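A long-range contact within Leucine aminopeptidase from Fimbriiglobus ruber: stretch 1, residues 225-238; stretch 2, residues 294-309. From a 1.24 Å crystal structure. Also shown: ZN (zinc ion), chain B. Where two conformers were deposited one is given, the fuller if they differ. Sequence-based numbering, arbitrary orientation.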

# COMPACT_ATOMS: atom_id res chain seq x y z
N ARG A 225 -14.22 3.07 -14.51
CA ARG A 225 -12.84 3.49 -14.69
C ARG A 225 -12.25 3.80 -13.32
O ARG A 225 -12.96 4.24 -12.41
CB ARG A 225 -12.72 4.74 -15.55
CG ARG A 225 -13.19 4.55 -16.97
CD ARG A 225 -12.26 3.60 -17.75
NE ARG A 225 -12.63 3.47 -19.16
CZ ARG A 225 -13.51 2.60 -19.62
NH1 ARG A 225 -14.13 1.77 -18.78
NH2 ARG A 225 -13.78 2.55 -20.92
N TYR A 226 -10.94 3.58 -13.18
CA TYR A 226 -10.22 3.98 -11.98
C TYR A 226 -9.85 5.45 -12.10
O TYR A 226 -9.14 5.84 -13.03
CB TYR A 226 -8.96 3.13 -11.80
CG TYR A 226 -9.21 1.75 -11.25
CD1 TYR A 226 -9.85 1.59 -10.01
CD2 TYR A 226 -8.77 0.62 -11.92
CE1 TYR A 226 -10.10 0.33 -9.49
CE2 TYR A 226 -8.98 -0.65 -11.39
CZ TYR A 226 -9.64 -0.78 -10.17
OH TYR A 226 -9.86 -2.03 -9.65
N THR A 227 -10.30 6.26 -11.15
CA THR A 227 -10.06 7.69 -11.21
C THR A 227 -8.95 8.16 -10.28
O THR A 227 -8.54 9.33 -10.37
CB THR A 227 -11.36 8.46 -10.92
OG1 THR A 227 -11.86 8.01 -9.66
CG2 THR A 227 -12.40 8.19 -12.02
N GLY A 228 -8.43 7.29 -9.42
CA GLY A 228 -7.34 7.68 -8.55
C GLY A 228 -6.92 6.50 -7.71
O GLY A 228 -7.70 5.57 -7.46
N ALA A 229 -5.67 6.57 -7.24
CA ALA A 229 -5.09 5.53 -6.41
C ALA A 229 -4.16 6.15 -5.39
O ALA A 229 -3.40 7.06 -5.71
CB ALA A 229 -4.30 4.52 -7.25
N VAL A 230 -4.20 5.62 -4.16
CA VAL A 230 -3.26 5.98 -3.11
C VAL A 230 -2.50 4.73 -2.71
O VAL A 230 -3.12 3.74 -2.30
CB VAL A 230 -3.94 6.64 -1.90
CG1 VAL A 230 -2.91 6.83 -0.80
CG2 VAL A 230 -4.55 7.97 -2.30
N LEU A 231 -1.18 4.78 -2.85
CA LEU A 231 -0.27 3.74 -2.40
C LEU A 231 0.23 4.11 -1.01
O LEU A 231 0.65 5.24 -0.78
CB LEU A 231 0.90 3.63 -3.37
CG LEU A 231 2.02 2.71 -2.93
CD1 LEU A 231 1.56 1.25 -2.88
CD2 LEU A 231 3.22 2.85 -3.85
N LEU A 232 0.18 3.15 -0.10
CA LEU A 232 0.69 3.33 1.25
C LEU A 232 2.03 2.61 1.34
O LEU A 232 2.09 1.41 1.11
CB LEU A 232 -0.27 2.65 2.22
CG LEU A 232 -1.69 3.22 2.24
CD1 LEU A 232 -2.59 2.31 3.07
CD2 LEU A 232 -1.69 4.67 2.75
N ASP A 233 3.10 3.32 1.72
CA ASP A 233 4.40 2.67 1.85
C ASP A 233 5.25 3.44 2.86
O ASP A 233 5.39 4.66 2.72
CB ASP A 233 5.10 2.69 0.48
CG ASP A 233 6.22 1.65 0.37
OD1 ASP A 233 6.43 0.85 1.32
OD2 ASP A 233 6.91 1.60 -0.69
N LEU A 234 5.82 2.77 3.86
CA LEU A 234 6.72 3.42 4.81
C LEU A 234 6.05 4.65 5.44
O LEU A 234 6.62 5.75 5.45
CB LEU A 234 8.07 3.79 4.20
CG LEU A 234 8.77 2.74 3.36
CD1 LEU A 234 10.04 3.34 2.78
CD2 LEU A 234 9.10 1.52 4.17
N PHE A 235 4.85 4.45 5.99
CA PHE A 235 3.99 5.57 6.36
C PHE A 235 3.53 5.54 7.80
O PHE A 235 2.88 6.49 8.22
CB PHE A 235 2.72 5.58 5.48
CG PHE A 235 1.78 4.46 5.80
CD1 PHE A 235 1.93 3.21 5.22
CD2 PHE A 235 0.75 4.63 6.72
CE1 PHE A 235 1.12 2.15 5.57
CE2 PHE A 235 -0.08 3.57 7.07
CZ PHE A 235 0.10 2.33 6.48
N ALA A 236 3.81 4.47 8.56
CA ALA A 236 3.09 4.21 9.79
C ALA A 236 3.93 4.43 11.04
O ALA A 236 3.45 4.17 12.15
CB ALA A 236 2.52 2.80 9.78
N HIS A 237 5.17 4.89 10.89
CA HIS A 237 6.04 5.11 12.04
C HIS A 237 5.69 6.39 12.78
O HIS A 237 5.05 7.32 12.25
CB HIS A 237 7.51 5.11 11.59
CG HIS A 237 7.79 5.99 10.42
ND1 HIS A 237 7.33 5.69 9.15
CD2 HIS A 237 8.50 7.13 10.31
CE1 HIS A 237 7.76 6.62 8.31
NE2 HIS A 237 8.47 7.51 8.99
N ASP A 238 6.13 6.44 14.03
CA ASP A 238 5.87 7.57 14.92
C ASP A 238 6.56 8.82 14.38
O ASP A 238 7.77 8.83 14.18
CB ASP A 238 6.44 7.19 16.29
CG ASP A 238 6.08 8.18 17.37
OD1 ASP A 238 5.13 8.96 17.23
OD2 ASP A 238 6.76 8.13 18.42
N GLY A 294 -2.52 5.54 -16.76
CA GLY A 294 -3.50 6.61 -16.76
C GLY A 294 -4.33 6.72 -15.51
O GLY A 294 -5.35 7.41 -15.53
N ILE A 295 -3.94 6.07 -14.42
CA ILE A 295 -4.62 6.20 -13.14
C ILE A 295 -3.79 7.16 -12.29
O ILE A 295 -2.68 6.80 -11.87
CB ILE A 295 -4.76 4.85 -12.42
CG1 ILE A 295 -5.43 3.79 -13.32
CG2 ILE A 295 -5.48 5.04 -11.09
CD1 ILE A 295 -5.33 2.38 -12.76
N PRO A 296 -4.28 8.37 -11.99
CA PRO A 296 -3.51 9.26 -11.11
C PRO A 296 -3.24 8.54 -9.80
O PRO A 296 -4.16 8.02 -9.16
CB PRO A 296 -4.44 10.46 -10.92
CG PRO A 296 -5.38 10.43 -12.11
CD PRO A 296 -5.56 8.97 -12.42
N ALA A 297 -1.96 8.47 -9.40
CA ALA A 297 -1.58 7.64 -8.27
C ALA A 297 -0.51 8.33 -7.43
O ALA A 297 0.53 8.76 -7.95
CB ALA A 297 -1.10 6.26 -8.72
N VAL A 298 -0.78 8.42 -6.13
CA VAL A 298 0.08 9.10 -5.17
C VAL A 298 0.67 8.09 -4.21
O VAL A 298 -0.04 7.23 -3.69
CB VAL A 298 -0.73 10.17 -4.40
CG1 VAL A 298 0.05 10.72 -3.22
CG2 VAL A 298 -1.19 11.25 -5.35
N ASP A 299 1.96 8.25 -3.93
CA ASP A 299 2.66 7.46 -2.92
C ASP A 299 2.66 8.23 -1.61
O ASP A 299 3.22 9.33 -1.53
CB ASP A 299 4.09 7.18 -3.40
CG ASP A 299 4.76 6.04 -2.66
OD1 ASP A 299 4.19 5.45 -1.73
OD2 ASP A 299 5.92 5.73 -3.09
N VAL A 300 2.00 7.68 -0.60
CA VAL A 300 1.97 8.23 0.75
C VAL A 300 3.08 7.49 1.49
O VAL A 300 2.95 6.31 1.84
CB VAL A 300 0.58 8.04 1.37
CG1 VAL A 300 0.62 8.39 2.86
CG2 VAL A 300 -0.41 8.92 0.64
N ILE A 301 4.20 8.20 1.69
CA ILE A 301 5.47 7.58 2.05
C ILE A 301 6.32 8.59 2.81
O ILE A 301 6.30 9.78 2.52
CB ILE A 301 6.21 7.09 0.77
CG1 ILE A 301 7.55 6.42 1.08
CG2 ILE A 301 6.39 8.23 -0.25
CD1 ILE A 301 8.13 5.64 -0.09
N ASP A 302 7.11 8.08 3.76
CA ASP A 302 8.24 8.83 4.31
C ASP A 302 9.48 8.00 3.99
O ASP A 302 9.80 7.05 4.71
CB ASP A 302 8.10 9.06 5.81
CG ASP A 302 9.30 9.75 6.41
OD1 ASP A 302 10.25 10.10 5.67
OD2 ASP A 302 9.26 9.96 7.66
N PHE A 303 10.17 8.38 2.92
CA PHE A 303 11.28 7.55 2.47
C PHE A 303 12.49 7.69 3.37
O PHE A 303 13.47 6.96 3.17
CB PHE A 303 11.60 7.89 1.01
CG PHE A 303 12.41 6.83 0.26
CD1 PHE A 303 12.32 5.46 0.54
CD2 PHE A 303 13.28 7.24 -0.73
CE1 PHE A 303 13.08 4.53 -0.17
CE2 PHE A 303 14.04 6.31 -1.44
CZ PHE A 303 13.93 4.96 -1.16
N ASP A 304 12.46 8.58 4.36
CA ASP A 304 13.52 8.67 5.35
C ASP A 304 13.30 7.78 6.57
O ASP A 304 14.07 7.86 7.53
CB ASP A 304 13.75 10.13 5.75
CG ASP A 304 14.27 10.97 4.61
OD1 ASP A 304 15.10 10.45 3.82
OD2 ASP A 304 13.83 12.13 4.48
N TYR A 305 12.30 6.91 6.54
CA TYR A 305 12.09 5.96 7.62
C TYR A 305 13.41 5.34 8.04
O TYR A 305 14.13 4.75 7.23
CB TYR A 305 11.16 4.86 7.13
CG TYR A 305 10.93 3.73 8.10
CD1 TYR A 305 10.62 3.98 9.44
CD2 TYR A 305 10.99 2.40 7.68
CE1 TYR A 305 10.37 2.92 10.33
CE2 TYR A 305 10.74 1.36 8.55
CZ TYR A 305 10.43 1.62 9.87
OH TYR A 305 10.14 0.60 10.75
N LYS A 306 13.73 5.45 9.33
CA LYS A 306 15.07 5.12 9.78
C LYS A 306 15.35 3.63 9.82
O LYS A 306 16.52 3.25 9.86
CB LYS A 306 15.40 5.76 11.13
CG LYS A 306 14.63 5.21 12.29
CD LYS A 306 15.02 5.92 13.58
CE LYS A 306 14.59 7.38 13.54
NZ LYS A 306 14.72 8.01 14.89
N HIS A 307 14.33 2.78 9.84
CA HIS A 307 14.54 1.34 9.90
C HIS A 307 14.34 0.66 8.55
O HIS A 307 14.19 -0.57 8.49
CB HIS A 307 13.69 0.72 11.01
CG HIS A 307 13.99 1.33 12.33
ND1 HIS A 307 15.12 1.00 13.05
CD2 HIS A 307 13.38 2.33 13.01
CE1 HIS A 307 15.16 1.74 14.14
NE2 HIS A 307 14.11 2.55 14.14
N TRP A 308 14.35 1.44 7.48
CA TRP A 308 14.14 0.91 6.13
C TRP A 308 15.14 -0.19 5.80
O TRP A 308 16.36 0.03 5.84
CB TRP A 308 14.30 2.07 5.16
CG TRP A 308 14.11 1.71 3.72
CD1 TRP A 308 12.98 1.20 3.13
CD2 TRP A 308 15.08 1.86 2.68
NE1 TRP A 308 13.20 1.04 1.78
CE2 TRP A 308 14.47 1.44 1.48
CE3 TRP A 308 16.40 2.32 2.64
CZ2 TRP A 308 15.15 1.45 0.25
CZ3 TRP A 308 17.07 2.33 1.43
CH2 TRP A 308 16.44 1.90 0.25
N HIS A 309 14.61 -1.37 5.48
CA HIS A 309 15.43 -2.52 5.09
C HIS A 309 16.47 -2.89 6.15
O HIS A 309 17.54 -3.43 5.83
CB HIS A 309 16.02 -2.33 3.69
CG HIS A 309 14.96 -2.27 2.64
ND1 HIS A 309 15.21 -1.97 1.32
CD2 HIS A 309 13.62 -2.49 2.73
CE1 HIS A 309 14.06 -1.97 0.65
NE2 HIS A 309 13.09 -2.32 1.48
ZN ZN B . 11.08 -2.29 1.12
O HOH W 1 -8.11 6.95 -15.11
O HOH W 2 10.83 -0.33 0.39

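L234 is the apolar centre of the contact and, at 112 Å², the residue most covered by the other stretch. Its CB points toward stretch 2, and its methyls lie among three aromatic rings. CD1 lies 3.7 Å from W308 CD1 and 3.8 Å from F303 CD1, at the edge of the F303 ring. CD2 lies 4.1 Å from Y305 CD2. A branched apolar side chain suits this place among the rings.

The neighbouring strands run parallel, and their side chains alternate between two faces. On one face V230 CG1 packs against V300 CG2 at 3.6 Å. On the other, the CB atoms of A229 and A297 are 3.9 Å apart, and I295 CG2 is 4.1 Å from A229 CB. Together the stretches bury 958 Å².

The backbone ties the strands in register. L231 N donates to V298 O and V300 N to L231 O, both at 2.8 Å. D233 N to V300 O, 3.0 Å, continues the ladder. Beyond it, D302 N donates to L234 O at 2.9 Å.

The polar edge is formed by H237. Its NE2 donates to D302 OD2 at 2.9 Å, near the ring plane, as an imidazole N-H requires. Y305 CD1 covers one face of the same ring, 3.6 Å from H237 CG. Imidazole thus serves both polar and aromatic neighbours.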